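PDB 4ACV: prophage lambdalm01, antigen B from Listeria monocytogenes, which probably acts as a phage tail terminator, capping the growing tail tube and joining it to the head. Local coordinates for residues M7-A12 / M83-P88. Residues are numbered along the deposited sequence; the frame is centred on the assembly and turned at random.
Sequences MRVLEA and MGFILP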
loop_
_atom_site.group_PDB
_atom_site.type_symbol
_atom_site.label_atom_id
_atom_site.label_comp_id
_atom_site.label_asym_id
_atom_site.label_seq_id
_atom_site.Cartn_x
_atom_site.Cartn_y
_atom_site.Cartn_z
ATOM N N MET B 7 -14.909 -18.489 -11.894
ATOM C CA MET B 7 -16.363 -18.605 -12.021
ATOM C C MET B 7 -16.871 -20.000 -11.708
ATOM O O MET B 7 -17.928 -20.160 -11.112
ATOM C CB MET B 7 -16.822 -18.203 -13.416
ATOM C CG MET B 7 -17.099 -16.725 -13.569
ATOM S SD MET B 7 -18.146 -16.430 -14.993
ATOM C CE MET B 7 -19.592 -17.382 -14.550
ATOM N N ARG B 8 -16.113 -21.004 -12.129
ATOM C CA ARG B 8 -16.399 -22.385 -11.786
ATOM C C ARG B 8 -16.419 -22.556 -10.264
ATOM O O ARG B 8 -17.266 -23.270 -9.716
ATOM C CB ARG B 8 -15.333 -23.290 -12.393
ATOM C CG ARG B 8 -15.869 -24.551 -13.006
ATOM C CD ARG B 8 -16.705 -24.257 -14.234
ATOM N NE ARG B 8 -16.236 -25.031 -15.377
ATOM C CZ ARG B 8 -16.391 -26.345 -15.498
ATOM N NH1 ARG B 8 -17.002 -27.028 -14.540
ATOM N NH2 ARG B 8 -15.934 -26.975 -16.573
ATOM N N VAL B 9 -15.478 -21.901 -9.584
ATOM C CA VAL B 9 -15.425 -21.943 -8.123
ATOM C C VAL B 9 -16.604 -21.178 -7.497
ATOM O O VAL B 9 -17.241 -21.669 -6.568
ATOM C CB VAL B 9 -14.065 -21.441 -7.573
ATOM C CG1 VAL B 9 -14.088 -21.409 -6.053
ATOM C CG2 VAL B 9 -12.927 -22.331 -8.072
ATOM N N LEU B 10 -16.890 -19.987 -8.019
ATOM C CA LEU B 10 -18.112 -19.264 -7.681
ATOM C C LEU B 10 -19.346 -20.164 -7.767
ATOM O O LEU B 10 -20.109 -20.291 -6.800
ATOM C CB LEU B 10 -18.305 -18.047 -8.587
ATOM C CG LEU B 10 -17.426 -16.828 -8.283
ATOM C CD1 LEU B 10 -17.752 -15.671 -9.223
ATOM C CD2 LEU B 10 -17.551 -16.388 -6.832
ATOM N N GLU B 11 -19.537 -20.790 -8.924
ATOM C CA GLU B 11 -20.676 -21.669 -9.124
ATOM C C GLU B 11 -20.719 -22.834 -8.143
ATOM O O GLU B 11 -21.788 -23.184 -7.638
ATOM C CB GLU B 11 -20.732 -22.181 -10.566
ATOM C CG GLU B 11 -21.595 -21.317 -11.470
ATOM C CD GLU B 11 -22.990 -21.074 -10.898
ATOM O OE1 GLU B 11 -23.453 -21.871 -10.044
ATOM O OE2 GLU B 11 -23.627 -20.078 -11.301
ATOM N N ALA B 12 -19.566 -23.442 -7.882
ATOM C CA ALA B 12 -19.512 -24.578 -6.969
ATOM C C ALA B 12 -20.069 -24.168 -5.604
ATOM O O ALA B 12 -20.865 -24.882 -5.020
ATOM C CB ALA B 12 -18.070 -25.124 -6.838
ATOM N N MET B 83 -17.685 -26.608 5.258
ATOM C CA MET B 83 -17.973 -28.029 5.073
ATOM C C MET B 83 -17.576 -28.476 3.670
ATOM O O MET B 83 -17.542 -29.660 3.377
ATOM C CB MET B 83 -19.464 -28.314 5.306
ATOM C CG MET B 83 -19.842 -28.631 6.752
ATOM S SD MET B 83 -21.621 -28.970 6.993
ATOM C CE MET B 83 -21.982 -30.039 5.601
ATOM N N GLY B 84 -17.284 -27.521 2.797
ATOM C CA GLY B 84 -16.816 -27.848 1.467
ATOM C C GLY B 84 -17.890 -27.789 0.406
ATOM O O GLY B 84 -19.066 -27.568 0.689
ATOM N N PHE B 85 -17.460 -27.980 -0.834
ATOM C CA PHE B 85 -18.338 -27.957 -1.994
ATOM C C PHE B 85 -17.696 -28.839 -3.056
ATOM O O PHE B 85 -16.474 -28.928 -3.123
ATOM C CB PHE B 85 -18.512 -26.520 -2.501
ATOM C CG PHE B 85 -17.252 -25.690 -2.434
ATOM C CD1 PHE B 85 -16.921 -24.990 -1.273
ATOM C CD2 PHE B 85 -16.395 -25.608 -3.526
ATOM C CE1 PHE B 85 -15.766 -24.214 -1.206
ATOM C CE2 PHE B 85 -15.231 -24.841 -3.463
ATOM C CZ PHE B 85 -14.917 -24.143 -2.303
ATOM N N ILE B 86 -18.512 -29.516 -3.862
ATOM C CA ILE B 86 -17.984 -30.434 -4.872
ATOM C C ILE B 86 -17.387 -29.684 -6.065
ATOM O O ILE B 86 -17.878 -28.625 -6.457
ATOM C CB ILE B 86 -19.041 -31.461 -5.362
ATOM C CG1 ILE B 86 -20.311 -30.755 -5.845
ATOM C CG2 ILE B 86 -19.372 -32.469 -4.258
ATOM C CD1 ILE B 86 -20.227 -30.175 -7.247
ATOM N N LEU B 87 -16.320 -30.247 -6.623
ATOM C CA LEU B 87 -15.641 -29.682 -7.784
ATOM C C LEU B 87 -15.581 -30.718 -8.900
ATOM O O LEU B 87 -15.756 -31.910 -8.651
ATOM C CB LEU B 87 -14.216 -29.257 -7.409
ATOM C CG LEU B 87 -14.101 -28.115 -6.403
ATOM C CD1 LEU B 87 -12.658 -27.951 -5.919
ATOM C CD2 LEU B 87 -14.639 -26.816 -7.003
ATOM N N PRO B 88 -15.327 -30.267 -10.136
ATOM C CA PRO B 88 -15.212 -31.175 -11.284
ATOM C C PRO B 88 -14.134 -32.228 -11.064
ATOM O O PRO B 88 -13.148 -31.970 -10.369
ATOM C CB PRO B 88 -14.799 -30.240 -12.427
ATOM C CG PRO B 88 -15.313 -28.898 -12.018
ATOM C CD PRO B 88 -15.179 -28.856 -10.531
#
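The methyl of Ala12 fits into a notch formed by Phe85, Ile86 and Leu87. Its CB lies 3.7 Å from Phe85 CD2, at a slant to the ring, and 3.8 Å from Leu87 CD2, while Ile86 O comes within 3.5 Å of the same Ala12 CB as a plain van der Waals neighbour. One turn earlier on the same helical face, Val9 reaches the ring more loosely, its CG1 4.4 Å from Phe85 CE2. At the end of the contact nearer Pro88, the bent chain of Arg8 brings NH1 to 3.6 Å from Pro88 CG, with guanidinium and proline ring meeting obliquely; outside the two segments, Arg8 NE forms a salt bridge with an acidic side chain of a neighbouring protein chain.

The Phe85 ring is placed by a chi1 of 39°, which sets CG between the backbone N and the carbonyl carbon. Phe85 CB itself, placed by the backbone, lies 3.8 Å from Ala12 O. Ahead of it, Gly84 leaves helical geometry with a positive phi of 99°, and from there the chain runs extended past helix 6-19. On the helical side, Ala12 N bonds to Arg8 O at 2.9 Å, keeping Arg8 and Ala12 one turn apart on the face that meets the loop.

The contact thus packs helix 6-19 against the loop that leads from helix 71-82 into strand 92-99. Beneath both, Val9 and Leu87 rest on Ile121 and Phe85 on Val119 of strand 110-122, while Phe85 and Leu87 also touch Leu93 of strand 92-99, joining helix and loop to one apolar layer over the antiparallel sheet.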